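Local coordinates for protein N-acetylmuramoyl-L-alanine amidase AmiD (Escherichia coli, PDB 3D2Y) that hydrolyses, with the help of one zinc ion, the amide link between N-acetylmuramoyl groups and L-amino acids in bacterial cell-wall glycopeptides, at residues K30-H35 with N147-H151; A85-W90 with D153-R158. All blocks are in the same frame, centred on the assembly; numbering follows the deposited sequence.

Contact 1. Residues K30-H35 with N147-H151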
loop_
_atom_site.group_PDB
_atom_site.type_symbol
_atom_site.label_atom_id
_atom_site.label_comp_id
_atom_site.label_asym_id
_atom_site.label_seq_id
_atom_site.Cartn_x
_atom_site.Cartn_y
_atom_site.Cartn_z
ATOM N N LYS A 30 4.691 -7.642 7.559
ATOM C CA LYS A 30 5.635 -7.315 6.505
ATOM C C LYS A 30 5.126 -6.191 5.597
ATOM O O LYS A 30 5.901 -5.642 4.829
ATOM C CB LYS A 30 5.869 -8.537 5.611
ATOM C CG LYS A 30 6.442 -9.781 6.362
ATOM C CD LYS A 30 5.741 -11.062 5.932
ATOM C CE LYS A 30 5.948 -12.243 6.803
ATOM N NZ LYS A 30 6.950 -13.096 6.078
ATOM N N VAL A 31 3.831 -5.864 5.688
ATOM C CA VAL A 31 3.178 -5.009 4.702
ATOM C C VAL A 31 2.363 -3.904 5.388
ATOM O O VAL A 31 1.718 -4.146 6.430
ATOM C CB VAL A 31 2.330 -5.862 3.676
ATOM C CG1 VAL A 31 1.529 -4.983 2.726
ATOM C CG2 VAL A 31 3.250 -6.847 2.855
ATOM N N LEU A 32 2.490 -2.702 4.853
ATOM C CA LEU A 32 1.654 -1.555 5.287
ATOM C C LEU A 32 0.789 -1.113 4.144
ATOM O O LEU A 32 1.304 -0.645 3.105
ATOM C CB LEU A 32 2.539 -0.396 5.727
ATOM C CG LEU A 32 1.857 0.842 6.298
ATOM C CD1 LEU A 32 0.935 0.426 7.464
ATOM C CD2 LEU A 32 2.853 1.970 6.719
ATOM N N VAL A 33 -0.527 -1.265 4.321
ATOM C CA VAL A 33 -1.508 -0.940 3.283
ATOM C C VAL A 33 -2.261 0.416 3.537
ATOM O O VAL A 33 -2.861 0.606 4.583
ATOM C CB VAL A 33 -2.578 -2.058 3.111
ATOM C CG1 VAL A 33 -3.531 -1.699 1.982
ATOM C CG2 VAL A 33 -1.929 -3.419 2.815
ATOM N N ILE A 34 -2.241 1.309 2.547
ATOM C CA ILE A 34 -2.932 2.603 2.652
ATOM C C ILE A 34 -4.304 2.565 1.964
ATOM O O ILE A 34 -4.417 2.109 0.823
ATOM C CB ILE A 34 -2.072 3.769 2.072
ATOM C CG1 ILE A 34 -0.655 3.716 2.657
ATOM C CG2 ILE A 34 -2.676 5.095 2.425
ATOM C CD1 ILE A 34 -0.602 3.868 4.209
ATOM N N HIS A 35 -5.323 3.055 2.669
ATOM C CA HIS A 35 -6.711 3.100 2.163
ATOM C C HIS A 35 -7.257 4.502 2.255
ATOM O O HIS A 35 -6.747 5.293 3.079
ATOM C CB HIS A 35 -7.647 2.241 3.061
ATOM C CG HIS A 35 -7.272 0.789 3.155
ATOM N ND1 HIS A 35 -7.843 -0.173 2.348
ATOM C CD2 HIS A 35 -6.423 0.139 3.988
ATOM C CE1 HIS A 35 -7.331 -1.351 2.656
ATOM N NE2 HIS A 35 -6.452 -1.188 3.634
ATOM N N ASN A 147 7.034 -2.646 0.257
ATOM C CA ASN A 147 5.881 -3.230 0.929
ATOM C C ASN A 147 5.009 -2.190 1.649
ATOM O O ASN A 147 4.150 -2.523 2.468
ATOM C CB ASN A 147 6.371 -4.382 1.825
ATOM C CG ASN A 147 6.891 -5.550 1.001
ATOM O OD1 ASN A 147 6.359 -5.844 -0.050
ATOM N ND2 ASN A 147 7.939 -6.205 1.475
ATOM N N VAL A 148 5.209 -0.916 1.311
ATOM C CA VAL A 148 4.219 0.118 1.651
ATOM C C VAL A 148 3.347 0.329 0.390
ATOM O O VAL A 148 3.828 0.817 -0.623
ATOM C CB VAL A 148 4.920 1.462 2.062
ATOM C CG1 VAL A 148 3.872 2.435 2.564
ATOM C CG2 VAL A 148 6.005 1.191 3.115
ATOM N N VAL A 149 2.088 -0.089 0.431
ATOM C CA VAL A 149 1.331 -0.258 -0.816
ATOM C C VAL A 149 -0.029 0.355 -0.690
ATOM O O VAL A 149 -0.533 0.629 0.434
ATOM C CB VAL A 149 1.137 -1.765 -1.196
ATOM C CG1 VAL A 149 2.504 -2.429 -1.562
ATOM C CG2 VAL A 149 0.402 -2.545 -0.020
ATOM N N ALA A 150 -0.599 0.581 -1.860
ATOM C CA ALA A 150 -1.993 0.933 -2.004
ATOM C C ALA A 150 -2.826 -0.326 -1.927
ATOM O O ALA A 150 -2.411 -1.393 -2.347
ATOM C CB ALA A 150 -2.218 1.586 -3.398
ATOM N N HIS A 151 -4.041 -0.186 -1.427
ATOM C CA HIS A 151 -4.991 -1.294 -1.548
ATOM C C HIS A 151 -5.154 -1.712 -3.032
ATOM O O HIS A 151 -5.317 -2.904 -3.368
ATOM C CB HIS A 151 -6.305 -0.800 -1.045
ATOM C CG HIS A 151 -7.303 -1.882 -0.729
ATOM N ND1 HIS A 151 -8.621 -1.599 -0.433
ATOM C CD2 HIS A 151 -7.179 -3.224 -0.625
ATOM C CE1 HIS A 151 -9.261 -2.718 -0.144
ATOM N NE2 HIS A 151 -8.411 -3.718 -0.277
HETATM O O HOH W 1 8.576 -5.693 4.341
#

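Contact 2. Residues A85-W90 with D153-R158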
loop_
_atom_site.group_PDB
_atom_site.type_symbol
_atom_site.label_atom_id
_atom_site.label_comp_id
_atom_site.label_asym_id
_atom_site.label_seq_id
_atom_site.Cartn_x
_atom_site.Cartn_y
_atom_site.Cartn_z
ATOM N N ALA A 85 -7.812 -5.659 3.822
ATOM C CA ALA A 85 -7.257 -6.002 2.486
ATOM C C ALA A 85 -8.222 -6.807 1.610
ATOM O O ALA A 85 -8.234 -6.666 0.365
ATOM C CB ALA A 85 -5.932 -6.782 2.636
ATOM N N GLY A 86 -8.975 -7.707 2.243
ATOM C CA GLY A 86 -9.814 -8.638 1.504
ATOM C C GLY A 86 -9.045 -9.609 0.624
ATOM O O GLY A 86 -7.872 -9.959 0.900
ATOM N N ILE A 87 -9.715 -10.089 -0.431
ATOM C CA ILE A 87 -9.047 -10.947 -1.426
ATOM C C ILE A 87 -7.933 -10.151 -2.063
ATOM O O ILE A 87 -8.197 -9.084 -2.614
ATOM C CB ILE A 87 -10.033 -11.437 -2.503
ATOM C CG1 ILE A 87 -11.060 -12.370 -1.848
ATOM C CG2 ILE A 87 -9.305 -12.133 -3.675
ATOM C CD1 ILE A 87 -12.418 -12.319 -2.534
ATOM N N SER A 88 -6.687 -10.649 -1.954
ATOM C CA SER A 88 -5.537 -9.794 -2.193
ATOM C C SER A 88 -4.303 -10.628 -2.515
ATOM O O SER A 88 -4.253 -11.826 -2.209
ATOM C CB SER A 88 -5.251 -8.899 -0.960
ATOM O OG SER A 88 -5.257 -9.676 0.239
ATOM N N ALA A 89 -3.333 -9.975 -3.156
ATOM C CA ALA A 89 -2.064 -10.585 -3.579
ATOM C C ALA A 89 -0.961 -9.515 -3.700
ATOM O O ALA A 89 -1.185 -8.451 -4.276
ATOM C CB ALA A 89 -2.251 -11.352 -4.914
ATOM N N TRP A 90 0.197 -9.780 -3.095
ATOM C CA TRP A 90 1.362 -8.899 -3.204
ATOM C C TRP A 90 2.667 -9.695 -3.079
ATOM O O TRP A 90 2.921 -10.358 -2.052
ATOM C CB TRP A 90 1.318 -7.774 -2.142
ATOM C CG TRP A 90 2.355 -6.749 -2.398
ATOM C CD1 TRP A 90 3.435 -6.446 -1.594
ATOM C CD2 TRP A 90 2.458 -5.900 -3.553
ATOM N NE1 TRP A 90 4.189 -5.439 -2.176
ATOM C CE2 TRP A 90 3.627 -5.103 -3.385
ATOM C CE3 TRP A 90 1.684 -5.739 -4.723
ATOM C CZ2 TRP A 90 4.034 -4.162 -4.342
ATOM C CZ3 TRP A 90 2.103 -4.806 -5.692
ATOM C CH2 TRP A 90 3.271 -4.040 -5.493
ATOM N N ASP A 153 -3.002 -1.727 -5.207
ATOM C CA ASP A 153 -1.836 -2.515 -5.606
ATOM C C ASP A 153 -2.093 -3.999 -5.327
ATOM O O ASP A 153 -1.587 -4.870 -6.062
ATOM C CB ASP A 153 -0.576 -2.076 -4.862
ATOM C CG ASP A 153 -0.113 -0.654 -5.238
ATOM O OD1 ASP A 153 -0.385 -0.182 -6.362
ATOM O OD2 ASP A 153 0.543 -0.011 -4.393
ATOM N N ILE A 154 -2.833 -4.299 -4.250
ATOM C CA ILE A 154 -2.930 -5.696 -3.786
ATOM C C ILE A 154 -4.236 -6.339 -4.227
ATOM O O ILE A 154 -4.378 -7.565 -4.161
ATOM C CB ILE A 154 -2.726 -5.852 -2.264
ATOM C CG1 ILE A 154 -3.904 -5.267 -1.467
ATOM C CG2 ILE A 154 -1.386 -5.299 -1.864
ATOM C CD1 ILE A 154 -3.633 -5.294 0.059
ATOM N N ALA A 155 -5.180 -5.506 -4.668
ATOM C CA ALA A 155 -6.451 -5.962 -5.269
ATOM C C ALA A 155 -6.860 -5.098 -6.478
ATOM O O ALA A 155 -7.907 -4.398 -6.412
ATOM C CB ALA A 155 -7.584 -5.871 -4.220
ATOM N N PRO A 156 -6.045 -5.083 -7.534
ATOM C CA PRO A 156 -6.238 -4.121 -8.643
ATOM C C PRO A 156 -7.558 -4.233 -9.381
ATOM O O PRO A 156 -8.029 -3.225 -9.926
ATOM C CB PRO A 156 -5.041 -4.376 -9.579
ATOM C CG PRO A 156 -4.506 -5.681 -9.146
ATOM C CD PRO A 156 -4.817 -5.877 -7.722
ATOM N N GLN A 157 -8.173 -5.416 -9.375
ATOM C CA GLN A 157 -9.463 -5.575 -10.079
ATOM C C GLN A 157 -10.615 -5.023 -9.245
ATOM O O GLN A 157 -11.716 -4.857 -9.785
ATOM C CB GLN A 157 -9.793 -7.045 -10.371
ATOM C CG GLN A 157 -8.743 -7.814 -11.193
ATOM C CD GLN A 157 -8.484 -7.170 -12.544
ATOM O OE1 GLN A 157 -9.403 -6.655 -13.176
ATOM N NE2 GLN A 157 -7.233 -7.210 -12.997
ATOM N N ARG A 158 -10.398 -4.822 -7.939
ATOM C CA ARG A 158 -11.510 -4.518 -7.024
ATOM C C ARG A 158 -11.488 -3.115 -6.479
ATOM O O ARG A 158 -12.540 -2.593 -6.080
ATOM C CB ARG A 158 -11.534 -5.483 -5.822
ATOM C CG ARG A 158 -11.790 -6.962 -6.210
ATOM C CD ARG A 158 -12.043 -7.855 -4.975
ATOM N NE ARG A 158 -10.955 -7.821 -3.981
ATOM C CZ ARG A 158 -11.032 -7.136 -2.836
ATOM N NH1 ARG A 158 -12.138 -6.483 -2.544
ATOM N NH2 ARG A 158 -10.021 -7.128 -1.960
HETATM O O HOH W 2 -8.864 -9.123 -5.379
HETATM O O HOH W 3 -2.058 -7.336 -6.775
#

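Contact 1. Residues K30-H35 with N147-H151
Val149 is the bump that fits the hollow between Val31 and Val33. On the face these three valines share, its CG2 lies 3.8 Å from Val31 CG1 and 3.8 Å from Val33 CG2, so one methyl bridges two residues of the neighbouring strand. The rotamer explains the fit: CG1 stands anti to the carbonyl carbon (chi1 -67°), leaving CG2 between the backbone N and that carbon, directed at the valine pair. On the opposite face Leu32 CD2 lies 4.3 Å from Val148 CG1. Between the two faces a parallel ladder joins 31-35 to 148-150: Asn147 O takes the N-H of Leu32, Leu32 O that of Val149, Val149 O that of Ile34, and Ile34 O, at a longer 3.2 Å, that of His151 N. At the start of the ladder, Asn147 CB comes up to Lys30 O (3.3 Å), and a water bridges this carbonyl and Asn147 ND2.

At the far end two zinc-binding histidines meet. The edge of His35 is turned to the face of His151, with planes at 63° and His35 CE1 3.4 Å from His151 CG, toward the ring's rim. Here His35 NE2 is hydrogen-bonded to His84, His151 NE2 to Ala85 O, and His151 ND1 to Asp161, another zinc ligand.

The pair belongs to the central mixed sheet of the amidase domain, where strand 31-36 runs between 100-105 and the outermost strand 148-150. Trp168 of helix 168-173 packs on Ile34, Val148 and Ala150, while Ile154 of helix 151-154 covers Val33 and Val149.

Contact 2. Residues A85-W90 with D153-R158
Backbone bonding joins Ala89 to Ile154: the Ala89 N-H reaches Ile154 O (N to O 2.8 Å). The same oxygen receives a CA-H...O contact from Ser88, and Ile154 CA makes another to Ala89 O. A water donates to both Ala89 O and Asp153 O, tying the two carbonyls together. Within the loop, Ser88 OG donates to Gly86 O.

The apolar contacts centre on Ile154, whose branches part in different directions. With CG1 set between its backbone N and carbonyl carbon (chi1 70°), the longer branch passes Ser88 CB and ends with CD1 3.8 Å from Ala85 CB; CG2 instead lies 3.7 Å from Trp90 CB. The indole runs side by side with Asp153, its CZ3 3.9 Å from Asp153 CB.

Arg158 supplies the charged grip. Bent at chi3 (-57°), its chain brings NH2 to Ile87 O at 2.8 Å, the oxygen lying near the guanidinium plane. The one N-H of NE is shared between a second water, which itself donates to Ile87 O, and, weakly, Ile87 O. NH1 holds the backbone of the bound peptide, so this arginine joins the loop to the ligand.

The contact sets the loop leading into short strand 89-90 against the end of helix 151-154 and the turn after it. On that turn, Pro156 and Gln157 pack on helix 220-234, whose His233 bonds the Asp153 carboxylate.

Both contacts are largely buried, each with one exposed residue, Lys30 in contact 1 and Ile87 in contact 2, but contact 1 lies almost at the centre of the chain, whereas the centre of contact 2 is about 10 Å from it. Contact 1 joins neighbouring strands of the main sheet by a regular ladder; contact 2 joins irregular segments by a single backbone-to-backbone hydrogen bond, waters and a charged side chain. Strand 148-150 leads directly into helix 151-154, giving them a continuous chain in common. They also touch: Ile154 CD1 packs on Val33 CG2, and Trp90 lies against Val149. Contact 1 carries two zinc ligands, contact 2 the arginine that bonds the bound peptide.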